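Local atomic coordinates of PAC2 family protein (Mycobacterium tuberculosis, PDB entry 2WAM), a protein that is of unknown function but belongs to the PAC2 family and represents a duplicated gene family in actinobacteria. Residues A71-S76 with A148-D153; A99-D104 with P129-Y134; K155-I160 with S220-Y225; I82-A87 with Q247-A252; V67-L72 with I176-V181. All coordinates share one frame; numbering follows the deposited sequence.

Interaction 1. Residues A71-S76 with A148-D153; sequences ALEGFS and AGLEPD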
# COMPACT_ATOMS: atom_id res chain seq x y z
N ALA A 71 25.35 3.36 -15.86
CA ALA A 71 26.56 3.83 -15.19
C ALA A 71 26.29 4.11 -13.72
O ALA A 71 25.77 5.16 -13.37
CB ALA A 71 27.08 5.09 -15.88
N LEU A 72 26.68 3.17 -12.86
CA LEU A 72 26.37 3.25 -11.44
C LEU A 72 27.63 3.30 -10.56
O LEU A 72 28.59 2.57 -10.77
CB LEU A 72 25.44 2.09 -11.03
CG LEU A 72 24.14 1.93 -11.84
CD1 LEU A 72 23.35 0.72 -11.39
CD2 LEU A 72 23.29 3.18 -11.75
N GLU A 73 27.60 4.18 -9.56
CA GLU A 73 28.74 4.40 -8.69
C GLU A 73 28.52 3.73 -7.34
O GLU A 73 27.41 3.73 -6.82
CB GLU A 73 28.95 5.89 -8.46
CG GLU A 73 28.71 6.74 -9.68
CD GLU A 73 28.60 8.21 -9.33
OE1 GLU A 73 29.14 8.61 -8.27
OE2 GLU A 73 27.97 8.95 -10.11
N GLY A 74 29.59 3.20 -6.76
CA GLY A 74 29.50 2.55 -5.47
C GLY A 74 30.07 1.14 -5.46
O GLY A 74 30.34 0.59 -4.39
N PHE A 75 30.25 0.55 -6.64
CA PHE A 75 30.82 -0.78 -6.76
C PHE A 75 32.34 -0.70 -6.87
O PHE A 75 33.06 -0.99 -5.92
CB PHE A 75 30.24 -1.50 -7.98
CG PHE A 75 30.85 -2.85 -8.24
CD1 PHE A 75 31.21 -3.23 -9.52
CD2 PHE A 75 31.08 -3.75 -7.20
CE1 PHE A 75 31.77 -4.47 -9.76
CE2 PHE A 75 31.64 -4.98 -7.43
CZ PHE A 75 31.98 -5.34 -8.71
N SER A 76 32.82 -0.32 -8.04
CA SER A 76 34.24 -0.09 -8.26
C SER A 76 34.37 1.16 -9.10
O SER A 76 33.89 1.19 -10.24
CB SER A 76 34.87 -1.27 -8.99
OG SER A 76 36.15 -0.94 -9.48
N ALA A 148 21.83 6.32 -14.61
CA ALA A 148 22.99 6.79 -13.85
C ALA A 148 22.67 7.25 -12.45
O ALA A 148 21.51 7.51 -12.12
CB ALA A 148 23.74 7.90 -14.62
N GLY A 149 23.71 7.34 -11.62
CA GLY A 149 23.57 7.67 -10.21
C GLY A 149 24.25 6.66 -9.31
O GLY A 149 25.14 5.93 -9.75
N LEU A 150 23.83 6.61 -8.05
CA LEU A 150 24.41 5.68 -7.07
C LEU A 150 23.89 4.26 -7.26
O LEU A 150 22.70 4.05 -7.44
CB LEU A 150 24.08 6.11 -5.64
CG LEU A 150 24.44 7.55 -5.27
CD1 LEU A 150 24.50 7.72 -3.78
CD2 LEU A 150 25.77 7.90 -5.88
N GLU A 151 24.79 3.28 -7.20
CA GLU A 151 24.37 1.90 -6.98
C GLU A 151 23.59 1.81 -5.67
O GLU A 151 24.08 2.24 -4.63
CB GLU A 151 25.59 0.98 -6.93
CG GLU A 151 25.29 -0.47 -6.64
CD GLU A 151 26.55 -1.27 -6.42
OE1 GLU A 151 27.33 -0.90 -5.51
OE2 GLU A 151 26.79 -2.25 -7.15
N PRO A 152 22.36 1.28 -5.71
CA PRO A 152 21.57 1.11 -4.49
C PRO A 152 22.22 0.11 -3.50
O PRO A 152 23.00 -0.74 -3.91
CB PRO A 152 20.24 0.54 -4.99
CG PRO A 152 20.28 0.60 -6.49
CD PRO A 152 21.72 0.67 -6.89
N ASP A 153 21.90 0.23 -2.22
CA ASP A 153 22.29 -0.78 -1.24
C ASP A 153 21.19 -1.84 -1.15
O ASP A 153 21.46 -3.02 -0.99
CB ASP A 153 22.49 -0.17 0.15
CG ASP A 153 23.61 0.82 0.19
OD1 ASP A 153 23.37 2.00 -0.09
OD2 ASP A 153 24.75 0.41 0.51
O HOH W 1 26.87 7.95 -12.56

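Interaction 2. Residues A99-D104 with P129-Y134; sequences ASFAID and PELSLY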
# COMPACT_ATOMS: atom_id res chain seq x y z
N ALA A 99 12.76 8.84 -15.81
CA ALA A 99 12.32 8.30 -14.52
C ALA A 99 13.29 8.63 -13.38
O ALA A 99 14.50 8.44 -13.51
CB ALA A 99 12.09 6.79 -14.63
N SER A 100 12.75 9.12 -12.26
CA SER A 100 13.54 9.30 -11.05
C SER A 100 13.32 8.09 -10.17
O SER A 100 12.18 7.81 -9.79
CB SER A 100 13.10 10.53 -10.24
OG SER A 100 12.84 11.63 -11.08
N PHE A 101 14.39 7.39 -9.84
CA PHE A 101 14.25 6.29 -8.90
C PHE A 101 14.23 6.80 -7.46
O PHE A 101 14.73 7.89 -7.16
CB PHE A 101 15.31 5.22 -9.15
CG PHE A 101 15.09 4.47 -10.43
CD1 PHE A 101 15.56 4.98 -11.64
CD2 PHE A 101 14.41 3.27 -10.44
CE1 PHE A 101 15.35 4.30 -12.82
CE2 PHE A 101 14.20 2.58 -11.62
CZ PHE A 101 14.66 3.09 -12.81
N ALA A 102 13.60 6.02 -6.60
CA ALA A 102 13.45 6.37 -5.20
C ALA A 102 14.76 6.09 -4.45
O ALA A 102 14.85 5.15 -3.64
CB ALA A 102 12.29 5.57 -4.59
N ILE A 103 15.78 6.89 -4.73
CA ILE A 103 17.08 6.70 -4.10
C ILE A 103 16.93 6.76 -2.57
O ILE A 103 17.58 5.99 -1.86
CB ILE A 103 18.13 7.70 -4.66
CG1 ILE A 103 19.54 7.41 -4.14
CG2 ILE A 103 17.73 9.12 -4.33
CD1 ILE A 103 19.96 5.94 -4.24
N ASP A 104 16.06 7.64 -2.07
CA ASP A 104 15.80 7.70 -0.63
C ASP A 104 15.33 6.37 -0.02
O ASP A 104 15.55 6.12 1.17
CB ASP A 104 14.81 8.82 -0.30
CG ASP A 104 14.76 9.12 1.21
OD1 ASP A 104 15.82 9.44 1.80
OD2 ASP A 104 13.65 9.06 1.80
N PRO A 129 22.05 12.64 -3.46
CA PRO A 129 22.22 11.44 -4.29
C PRO A 129 21.13 11.32 -5.35
O PRO A 129 19.97 11.57 -5.07
CB PRO A 129 22.09 10.31 -3.26
CG PRO A 129 21.31 10.90 -2.15
CD PRO A 129 21.87 12.27 -2.04
N GLU A 130 21.52 10.92 -6.56
CA GLU A 130 20.57 10.71 -7.64
C GLU A 130 20.64 9.27 -8.09
O GLU A 130 21.65 8.60 -7.91
CB GLU A 130 20.86 11.63 -8.84
CG GLU A 130 22.05 11.16 -9.72
CD GLU A 130 21.79 11.28 -11.23
OE1 GLU A 130 20.66 11.65 -11.61
OE2 GLU A 130 22.70 10.99 -12.04
N LEU A 131 19.53 8.80 -8.64
CA LEU A 131 19.48 7.55 -9.39
C LEU A 131 18.36 7.78 -10.40
O LEU A 131 17.17 7.81 -10.02
CB LEU A 131 19.20 6.33 -8.50
CG LEU A 131 19.21 5.00 -9.28
CD1 LEU A 131 20.45 4.89 -10.18
CD2 LEU A 131 19.12 3.78 -8.36
N SER A 132 18.75 7.97 -11.66
CA SER A 132 17.81 8.40 -12.70
C SER A 132 17.95 7.70 -14.06
O SER A 132 19.03 7.24 -14.44
CB SER A 132 17.89 9.92 -12.88
OG SER A 132 17.38 10.59 -11.73
N LEU A 133 16.84 7.61 -14.77
CA LEU A 133 16.86 7.16 -16.16
C LEU A 133 16.65 8.36 -17.06
O LEU A 133 15.58 8.98 -17.02
CB LEU A 133 15.77 6.11 -16.40
CG LEU A 133 15.70 5.55 -17.83
CD1 LEU A 133 17.01 4.94 -18.24
CD2 LEU A 133 14.60 4.55 -17.95
N TYR A 134 17.66 8.69 -17.86
CA TYR A 134 17.59 9.82 -18.81
C TYR A 134 17.41 9.42 -20.28
O TYR A 134 17.86 8.35 -20.70
CB TYR A 134 18.86 10.66 -18.73
CG TYR A 134 19.13 11.27 -17.38
CD1 TYR A 134 20.01 10.67 -16.50
CD2 TYR A 134 18.50 12.44 -16.99
CE1 TYR A 134 20.26 11.22 -15.26
CE2 TYR A 134 18.74 12.99 -15.76
CZ TYR A 134 19.63 12.38 -14.89
OH TYR A 134 19.88 12.93 -13.65

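Interaction 3. Residues K155-I160 with S220-Y225; sequences KWERFI and SNLLEY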
# COMPACT_ATOMS: atom_id res chain seq x y z
N LYS A 155 17.30 -3.70 -2.21
CA LYS A 155 16.30 -4.08 -3.21
C LYS A 155 16.77 -4.24 -4.66
O LYS A 155 16.09 -3.76 -5.57
CB LYS A 155 15.18 -3.06 -3.20
CG LYS A 155 14.42 -3.00 -1.92
CD LYS A 155 13.76 -1.65 -1.78
CE LYS A 155 12.77 -1.67 -0.63
NZ LYS A 155 12.56 -0.30 -0.18
N TRP A 156 17.88 -4.93 -4.88
CA TRP A 156 18.41 -5.06 -6.24
C TRP A 156 17.44 -5.74 -7.19
O TRP A 156 17.36 -5.39 -8.36
CB TRP A 156 19.73 -5.83 -6.23
CG TRP A 156 20.89 -5.04 -5.73
CD1 TRP A 156 20.86 -3.83 -5.10
CD2 TRP A 156 22.26 -5.42 -5.80
NE1 TRP A 156 22.14 -3.43 -4.78
CE2 TRP A 156 23.02 -4.40 -5.20
CE3 TRP A 156 22.94 -6.54 -6.32
CZ2 TRP A 156 24.40 -4.45 -5.10
CZ3 TRP A 156 24.30 -6.59 -6.23
CH2 TRP A 156 25.03 -5.55 -5.62
N GLU A 157 16.71 -6.74 -6.71
CA GLU A 157 15.84 -7.48 -7.62
C GLU A 157 14.70 -6.59 -8.07
O GLU A 157 14.44 -6.45 -9.27
CB GLU A 157 15.34 -8.78 -7.01
CG GLU A 157 16.45 -9.81 -6.73
CD GLU A 157 17.18 -10.32 -7.99
OE1 GLU A 157 18.24 -10.94 -7.83
OE2 GLU A 157 16.70 -10.11 -9.12
N ARG A 158 14.03 -5.98 -7.11
CA ARG A 158 12.93 -5.09 -7.43
C ARG A 158 13.39 -3.97 -8.38
O ARG A 158 12.74 -3.66 -9.37
CB ARG A 158 12.31 -4.54 -6.15
CG ARG A 158 10.98 -3.87 -6.34
CD ARG A 158 10.27 -3.77 -5.02
NE ARG A 158 9.58 -2.50 -4.91
CZ ARG A 158 9.20 -1.96 -3.75
NH1 ARG A 158 9.46 -2.59 -2.61
NH2 ARG A 158 8.57 -0.79 -3.74
N PHE A 159 14.54 -3.39 -8.06
CA PHE A 159 15.16 -2.35 -8.86
C PHE A 159 15.45 -2.80 -10.29
O PHE A 159 15.03 -2.15 -11.25
CB PHE A 159 16.44 -1.85 -8.18
CG PHE A 159 17.27 -0.95 -9.05
CD1 PHE A 159 18.55 -1.34 -9.46
CD2 PHE A 159 16.78 0.27 -9.48
CE1 PHE A 159 19.31 -0.52 -10.26
CE2 PHE A 159 17.53 1.09 -10.29
CZ PHE A 159 18.80 0.70 -10.67
N ILE A 160 16.17 -3.91 -10.42
CA ILE A 160 16.50 -4.47 -11.72
C ILE A 160 15.25 -4.78 -12.57
O ILE A 160 15.20 -4.46 -13.76
CB ILE A 160 17.36 -5.72 -11.58
CG1 ILE A 160 18.77 -5.34 -11.12
CG2 ILE A 160 17.43 -6.47 -12.90
CD1 ILE A 160 19.51 -6.47 -10.42
N SER A 220 24.90 -3.26 -11.51
CA SER A 220 25.12 -3.19 -12.95
C SER A 220 25.35 -4.57 -13.55
O SER A 220 24.74 -4.92 -14.56
CB SER A 220 26.29 -2.27 -13.31
OG SER A 220 25.85 -0.96 -13.61
N ASN A 221 26.21 -5.36 -12.93
CA ASN A 221 26.47 -6.70 -13.44
C ASN A 221 25.24 -7.58 -13.36
O ASN A 221 24.91 -8.31 -14.31
CB ASN A 221 27.62 -7.36 -12.71
CG ASN A 221 28.97 -6.81 -13.12
OD1 ASN A 221 29.11 -6.19 -14.19
ND2 ASN A 221 29.98 -7.04 -12.27
N LEU A 222 24.55 -7.54 -12.23
CA LEU A 222 23.36 -8.35 -12.05
C LEU A 222 22.28 -7.90 -13.04
O LEU A 222 21.53 -8.73 -13.54
CB LEU A 222 22.86 -8.31 -10.61
CG LEU A 222 21.84 -9.38 -10.24
CD1 LEU A 222 22.40 -10.78 -10.46
CD2 LEU A 222 21.38 -9.22 -8.80
N LEU A 223 22.23 -6.61 -13.34
CA LEU A 223 21.27 -6.10 -14.31
C LEU A 223 21.55 -6.70 -15.67
O LEU A 223 20.65 -7.20 -16.35
CB LEU A 223 21.33 -4.58 -14.41
CG LEU A 223 20.54 -3.95 -15.56
CD1 LEU A 223 19.04 -4.18 -15.41
CD2 LEU A 223 20.86 -2.47 -15.65
N GLU A 224 22.82 -6.65 -16.06
CA GLU A 224 23.27 -7.25 -17.30
C GLU A 224 22.92 -8.75 -17.36
O GLU A 224 22.32 -9.22 -18.33
CB GLU A 224 24.76 -7.00 -17.46
CG GLU A 224 25.46 -7.84 -18.50
CD GLU A 224 26.85 -7.31 -18.79
OE1 GLU A 224 27.01 -6.07 -18.86
OE2 GLU A 224 27.77 -8.14 -18.97
N TYR A 225 23.26 -9.49 -16.31
CA TYR A 225 22.90 -10.90 -16.23
C TYR A 225 21.39 -11.16 -16.30
O TYR A 225 20.94 -12.02 -17.07
CB TYR A 225 23.46 -11.53 -14.96
CG TYR A 225 23.17 -13.01 -14.86
CD1 TYR A 225 23.60 -13.90 -15.85
CD2 TYR A 225 22.44 -13.52 -13.79
CE1 TYR A 225 23.33 -15.25 -15.76
CE2 TYR A 225 22.17 -14.87 -13.69
CZ TYR A 225 22.61 -15.73 -14.68
OH TYR A 225 22.34 -17.07 -14.58

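Interaction 4. Residues I82-A87 with Q247-A252; sequences IRLAAA and QTDYPA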
# COMPACT_ATOMS: atom_id res chain seq x y z
N ILE A 82 33.33 6.14 -13.91
CA ILE A 82 31.88 6.01 -14.11
C ILE A 82 31.18 7.36 -13.89
O ILE A 82 30.35 7.78 -14.70
CB ILE A 82 31.25 4.99 -13.15
CG1 ILE A 82 32.05 3.69 -13.10
CG2 ILE A 82 29.80 4.72 -13.54
CD1 ILE A 82 31.55 2.66 -14.04
N ARG A 83 31.49 8.01 -12.78
CA ARG A 83 30.87 9.28 -12.49
C ARG A 83 31.17 10.26 -13.63
O ARG A 83 30.27 10.91 -14.17
CB ARG A 83 31.37 9.85 -11.15
CG ARG A 83 30.80 11.22 -10.82
CD ARG A 83 31.25 11.74 -9.47
NE ARG A 83 32.69 11.61 -9.23
CZ ARG A 83 33.61 12.52 -9.56
NH1 ARG A 83 33.27 13.65 -10.19
NH2 ARG A 83 34.89 12.30 -9.27
N LEU A 84 32.43 10.33 -14.02
CA LEU A 84 32.88 11.27 -15.04
C LEU A 84 32.19 11.06 -16.38
O LEU A 84 31.81 12.02 -17.05
CB LEU A 84 34.40 11.20 -15.19
CG LEU A 84 35.17 11.69 -13.97
CD1 LEU A 84 36.66 11.44 -14.14
CD2 LEU A 84 34.87 13.16 -13.71
N ALA A 85 32.06 9.80 -16.79
CA ALA A 85 31.47 9.49 -18.08
C ALA A 85 29.99 9.85 -18.11
O ALA A 85 29.50 10.42 -19.08
CB ALA A 85 31.69 8.03 -18.46
N ALA A 86 29.28 9.54 -17.03
CA ALA A 86 27.86 9.88 -16.95
C ALA A 86 27.67 11.39 -16.92
O ALA A 86 26.75 11.93 -17.55
CB ALA A 86 27.25 9.24 -15.73
N ALA A 87 28.55 12.08 -16.21
CA ALA A 87 28.43 13.53 -16.06
C ALA A 87 28.67 14.20 -17.39
O ALA A 87 28.04 15.22 -17.71
CB ALA A 87 29.42 14.06 -15.01
N GLN A 247 41.91 6.57 -6.64
CA GLN A 247 41.11 7.51 -5.87
C GLN A 247 41.24 8.95 -6.35
O GLN A 247 41.11 9.89 -5.57
CB GLN A 247 41.45 7.41 -4.38
CG GLN A 247 41.17 6.04 -3.79
CD GLN A 247 41.07 6.05 -2.27
OE1 GLN A 247 41.59 6.95 -1.61
NE2 GLN A 247 40.39 5.06 -1.71
N THR A 248 41.49 9.12 -7.64
CA THR A 248 41.57 10.44 -8.26
C THR A 248 40.71 10.49 -9.52
O THR A 248 40.31 9.46 -10.04
CB THR A 248 43.00 10.74 -8.72
OG1 THR A 248 43.15 10.24 -10.06
CG2 THR A 248 44.01 10.05 -7.83
N ASP A 249 40.43 11.68 -10.01
CA ASP A 249 39.79 11.83 -11.30
C ASP A 249 40.75 11.46 -12.41
O ASP A 249 41.84 12.04 -12.51
CB ASP A 249 39.35 13.28 -11.53
CG ASP A 249 38.09 13.63 -10.79
OD1 ASP A 249 37.83 14.84 -10.65
OD2 ASP A 249 37.36 12.72 -10.35
N TYR A 250 40.35 10.51 -13.25
CA TYR A 250 41.15 10.16 -14.41
C TYR A 250 40.27 10.11 -15.66
O TYR A 250 39.85 9.04 -16.10
CB TYR A 250 41.86 8.82 -14.19
CG TYR A 250 43.00 8.56 -15.16
CD1 TYR A 250 44.09 9.42 -15.24
CD2 TYR A 250 42.98 7.45 -15.99
CE1 TYR A 250 45.11 9.19 -16.13
CE2 TYR A 250 44.00 7.21 -16.88
CZ TYR A 250 45.06 8.08 -16.95
OH TYR A 250 46.08 7.82 -17.85
N PRO A 251 39.99 11.29 -16.23
CA PRO A 251 39.07 11.46 -17.37
C PRO A 251 39.41 10.57 -18.58
O PRO A 251 38.52 10.20 -19.34
CB PRO A 251 39.22 12.94 -17.74
CG PRO A 251 39.71 13.59 -16.47
CD PRO A 251 40.56 12.57 -15.77
N ALA A 252 40.69 10.24 -18.75
CA ALA A 252 41.11 9.36 -19.83
C ALA A 252 40.32 8.06 -19.81
O ALA A 252 39.89 7.57 -20.85
CB ALA A 252 42.60 9.06 -19.72
O HOH W 2 35.01 16.03 -10.81

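Interaction 5. Residues V67-L72 with I176-V181; sequences VLVHAL and IGLGTV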
# COMPACT_ATOMS: atom_id res chain seq x y z
N VAL A 67 19.50 2.42 -27.57
CA VAL A 67 20.51 1.79 -26.73
C VAL A 67 20.33 2.27 -25.28
O VAL A 67 19.97 3.43 -25.04
CB VAL A 67 21.92 2.16 -27.26
CG1 VAL A 67 22.98 1.91 -26.22
CG2 VAL A 67 22.21 1.38 -28.52
N LEU A 68 20.53 1.37 -24.32
CA LEU A 68 20.49 1.73 -22.91
C LEU A 68 21.89 1.61 -22.34
O LEU A 68 22.49 0.55 -22.40
CB LEU A 68 19.53 0.82 -22.13
CG LEU A 68 19.63 0.94 -20.60
CD1 LEU A 68 19.35 2.37 -20.11
CD2 LEU A 68 18.70 -0.04 -19.91
N VAL A 69 22.40 2.71 -21.79
CA VAL A 69 23.69 2.72 -21.12
C VAL A 69 23.45 2.82 -19.62
O VAL A 69 22.68 3.67 -19.18
CB VAL A 69 24.54 3.95 -21.54
CG1 VAL A 69 25.88 3.92 -20.86
CG2 VAL A 69 24.71 4.00 -23.05
N HIS A 70 24.08 1.95 -18.83
CA HIS A 70 24.00 2.06 -17.37
C HIS A 70 25.36 2.35 -16.73
O HIS A 70 26.37 1.69 -17.02
CB HIS A 70 23.28 0.86 -16.70
CG HIS A 70 23.80 -0.49 -17.08
ND1 HIS A 70 24.45 -1.32 -16.19
CD2 HIS A 70 23.73 -1.18 -18.25
CE1 HIS A 70 24.77 -2.46 -16.79
NE2 HIS A 70 24.34 -2.40 -18.04
N ALA A 71 25.35 3.36 -15.86
CA ALA A 71 26.56 3.83 -15.19
C ALA A 71 26.29 4.11 -13.72
O ALA A 71 25.77 5.16 -13.37
CB ALA A 71 27.08 5.09 -15.88
N LEU A 72 26.68 3.17 -12.86
CA LEU A 72 26.37 3.25 -11.44
C LEU A 72 27.63 3.30 -10.56
O LEU A 72 28.59 2.57 -10.77
CB LEU A 72 25.44 2.09 -11.03
CG LEU A 72 24.14 1.93 -11.84
CD1 LEU A 72 23.35 0.72 -11.39
CD2 LEU A 72 23.29 3.18 -11.75
N ILE A 176 24.23 -1.52 -22.57
CA ILE A 176 25.67 -1.40 -22.41
C ILE A 176 26.04 -0.93 -20.99
O ILE A 176 25.64 0.16 -20.58
CB ILE A 176 26.26 -0.37 -23.40
CG1 ILE A 176 25.78 -0.64 -24.82
CG2 ILE A 176 27.78 -0.34 -23.33
CD1 ILE A 176 26.40 0.27 -25.84
N GLY A 177 26.80 -1.75 -20.27
CA GLY A 177 27.23 -1.39 -18.93
C GLY A 177 28.65 -0.83 -18.83
O GLY A 177 29.56 -1.24 -19.56
N LEU A 178 28.83 0.09 -17.89
CA LEU A 178 30.15 0.66 -17.65
C LEU A 178 30.76 0.15 -16.35
O LEU A 178 30.07 -0.00 -15.34
CB LEU A 178 30.08 2.18 -17.65
CG LEU A 178 29.44 2.84 -18.86
CD1 LEU A 178 29.77 4.34 -18.89
CD2 LEU A 178 29.89 2.14 -20.13
N GLY A 179 32.07 -0.11 -16.39
CA GLY A 179 32.81 -0.53 -15.22
C GLY A 179 34.26 -0.04 -15.19
O GLY A 179 34.84 0.36 -16.20
N THR A 180 34.83 -0.07 -13.99
CA THR A 180 36.26 0.15 -13.80
C THR A 180 36.80 -0.95 -12.90
O THR A 180 36.05 -1.60 -12.16
CB THR A 180 36.57 1.47 -13.06
OG1 THR A 180 36.30 1.31 -11.66
CG2 THR A 180 35.78 2.64 -13.60
N VAL A 181 38.11 -1.14 -12.97
CA VAL A 181 38.82 -1.98 -12.02
C VAL A 181 40.25 -1.46 -11.99
O VAL A 181 40.80 -1.08 -13.02
CB VAL A 181 38.76 -3.48 -12.42
CG1 VAL A 181 39.34 -3.70 -13.81
CG2 VAL A 181 39.47 -4.35 -11.40
O HOH W 3 27.93 0.80 -13.79

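Interaction 1. Residues A71-S76 with A148-D153
Ala71, Leu72 and Glu73 pair in parallel with Ala148, Gly149 and Leu150, the two backbones running 16° apart from end to end. Glu73 uses both of its backbone polar groups: its N donates to Gly149 O at 3.0 Å, and its O receives Glu151 N at 2.7 Å. The earlier link, Gly149 N to Ala71 O, is weak at 3.5 Å; a water donates to Ala71 O and Glu73 OE2 and weakly accepts from Gly149 N. Gly149 takes backbone angles at which a side chain would meet the preceding carbonyl, so glycine suits this corner, and the same holds for Gly74. On one face of the sheet Leu72 CD2 lies 3.9 Å from Gly149 O. On the other, Glu73 passes over Gly149 O, with CG 3.7 Å from it, and its extended chain crosses Leu150, OE1 meeting CD2 at 4.2 Å. Glu151 bridges to the loop after the strand: with CG anti to the backbone N (chi1 177°), its carboxylate arrives beside Gly74 and Phe75, where OE2 is 3.6 Å from Phe75 CB. That carboxylate is buried but well supplied. OE1 forms salt bridges with Arg113 and Arg110 of the second subunit, and OE2 accepts Ala219 N. The charge of Glu151 is thus probably balanced across the subunit interface, tying this end of the sheet to the assembly.

Interaction 2. Residues A99-D104 with P129-Y134
Ala99 O accepts the N-H of Leu133 at 2.8 Å in a nearly straight bond (174°), while Ser132 CA leans on the same oxygen. The pair is closed from the other side by Ala99 N, which donates to Leu133 O, and the next bond along runs from Phe101 N to Leu131 O at 2.8 Å. Small Ala99 allows its CB to sit beside Leu133 CB on the face carrying the apolar side chains. Phe101 turns its ring edge toward the partner strand: Leu131 O lies in the ring plane, and CE1 touches Leu133 CB at 4.0 Å. Its CB meanwhile packs on Leu131 CG at 3.9 Å. These residues belong to the antiparallel neighbours 94-101 and 131-137 of the central mixed sheet, and helix 156-169 covers their face, with Phe159 meeting the Phe101 ring edge-to-face. Beyond Phe101 the chain makes an inverse gamma turn centred on Ala102, which brings Ile103 back over the start of the other segment. Its CG1, anti to the backbone N (chi1 -173°), meets Pro129 CB at 4.0 Å, the two side chains crossing at about a right angle; CG2 lies 3.4 Å from Pro129 O. The opposite face is more polar, with Ser100 paired to Ser132. There Tyr134 OH donates to Glu130 OE1 on its syn side, somewhat out of the carboxylate plane, and Glu130 OE2 forms a salt bridge with Lys90.

Interaction 3. Residues K155-I160 with S220-Y225
Ile160 CD1 presses against the branch of Leu222, 3.7 Å from both CG and CD2, the two side chains meeting at about a right angle. The torsions set this up: in Ile160, CG1 stands beside the backbone N and CD1 continues outward, whereas Leu222 holds CG opposite its own N (chi1 -165°) and sends CD2 across the gap. The other branch of Ile160 serves Leu223. Its CG2 is 3.8 Å from Leu223 CD1, and these side chains slide past each other in opposite directions, so beta-branched Ile160 can engage two successive leucines. Helices 156-169 and 219-229 share one face of the central sheet, the first over Phe101 and Leu131, the second over His70 and Leu72, as helices do in an alpha/beta layered fold. Their local axes are 10.3 Å apart and cross at -57°, with Ile160, Leu222 and Leu223 filling the interface. Leu222 CD2 is touched from two further sides. Trp156 offers its ring edge, CE3 coming to 4.0 Å, while its NE1 is bonded to Pro152 O and its ring is stacked with Tyr109 of the second subunit. Glu157 starts out away from the other helix, but its chain bends at chi2 (-64°) and carries OE1 to 3.7 Å from Leu222 CD2. The same OE1 forms a salt bridge with Arg226, one turn farther along the second helix.

Interaction 4. Residues I82-A87 with Q247-A252
Leu84 points toward the bend formed by Asp249, Tyr250 and Pro251, and this makes the compact half of the contact. With CG beside the backbone N and an extended end, its CD1 reaches 3.9 Å from both Tyr250 N and Pro251 N, and 4.4 Å from Pro251 CD. One methyl group therefore covers a piece of backbone belonging to two buried residues, a task for which a leucine, whose branch lies at the far end, is apt. Proline is well suited to the beginning of a helix, where its lack of an N-H breaks no helical bond. The other half is looser, a single ion pair between partly exposed side chains, helped by water. The Arg83 chain bends at chi3 (48°), and NH2 comes to 2.7 Å from Asp249 OD2 in a salt bridge whose hydrogen bond is weak in angle (129°). Guanidinium and carboxylate planes are 45° apart, so the groups do not lie flat together; a water joins the remaining ends, accepting from Arg83 NH1 at 3.0 Å and donating to Asp249 OD1 at 3.1 Å. Asp249 OD2 has a second partner in His80 ND1, which probably helps hold the carboxylate in place. Helix 81-92 lies here between the central sheet, where Ile82 rests on Ala71, and helix 251-265, where Ala85 meets Ala254 and Leu258. Helix 272-289 backs the second segment, with Ala278 and Val281 against Pro251.

Interaction 5. Residues V67-L72 with I176-V181
Val67 CG1 meets Ile176 CD1 at 3.8 Å, beginning an apolar row on one face of the paired strands. Farther along, Val69 CG1 approaches Leu178 CG at 4.2 Å, and Leu178 CD1 reaches Ala71 CB at 4.1 Å. Beta-branched residues suit the extended backbone, while Leu178 also packs on Ile82 of helix 81-92. The strands, 67-73 and 174-183, are parallel neighbours in the middle of the mixed sheet, 23° apart in direction; the second follows helix 156-169 in the chain. On the opposite face from the valines, His70 lays its ring over Gly177, whose CA is 3.5 Å from the ring centroid in a CH-pi contact. The ring gets there because CG takes the crowded position between backbone N and carbonyl carbon (chi1 52°), and glycine suits the partner site because a CB would collide with the ring. His70 ND1 is bonded to Ser220 OG. Between the faces, Leu68 O receives Ile176 N at 2.7 Å, His70 N donates to Ile176 O, and His70 O receives Leu178 N. Past this point the strands diverge, and a water takes over, accepting from Leu72 N and donating to Leu178 O, 2.8 Å from each.

Strand 67-73 opens both interaction 5 and interaction 1, its two edges later receiving strand 174-183 and the end of strand 143-148. Helix 81-92 then opens interaction 4. Next comes interaction 2, which starts at 99-104 and closes at 129-134, within the spans of interactions 1, 4 and 5. Interaction 1 closes at 148-153, just before 155-160 opens interaction 3. Interaction 5 closes at 176-181, so it crosses interaction 3, which shuts at 220-225. Interaction 4 closes last, at 247-252, enclosing interactions 2 and 3 and crossing 1 and 5. Interactions 1, 2 and 5 join sheet strands; 3 and 4 bind helices over its two faces.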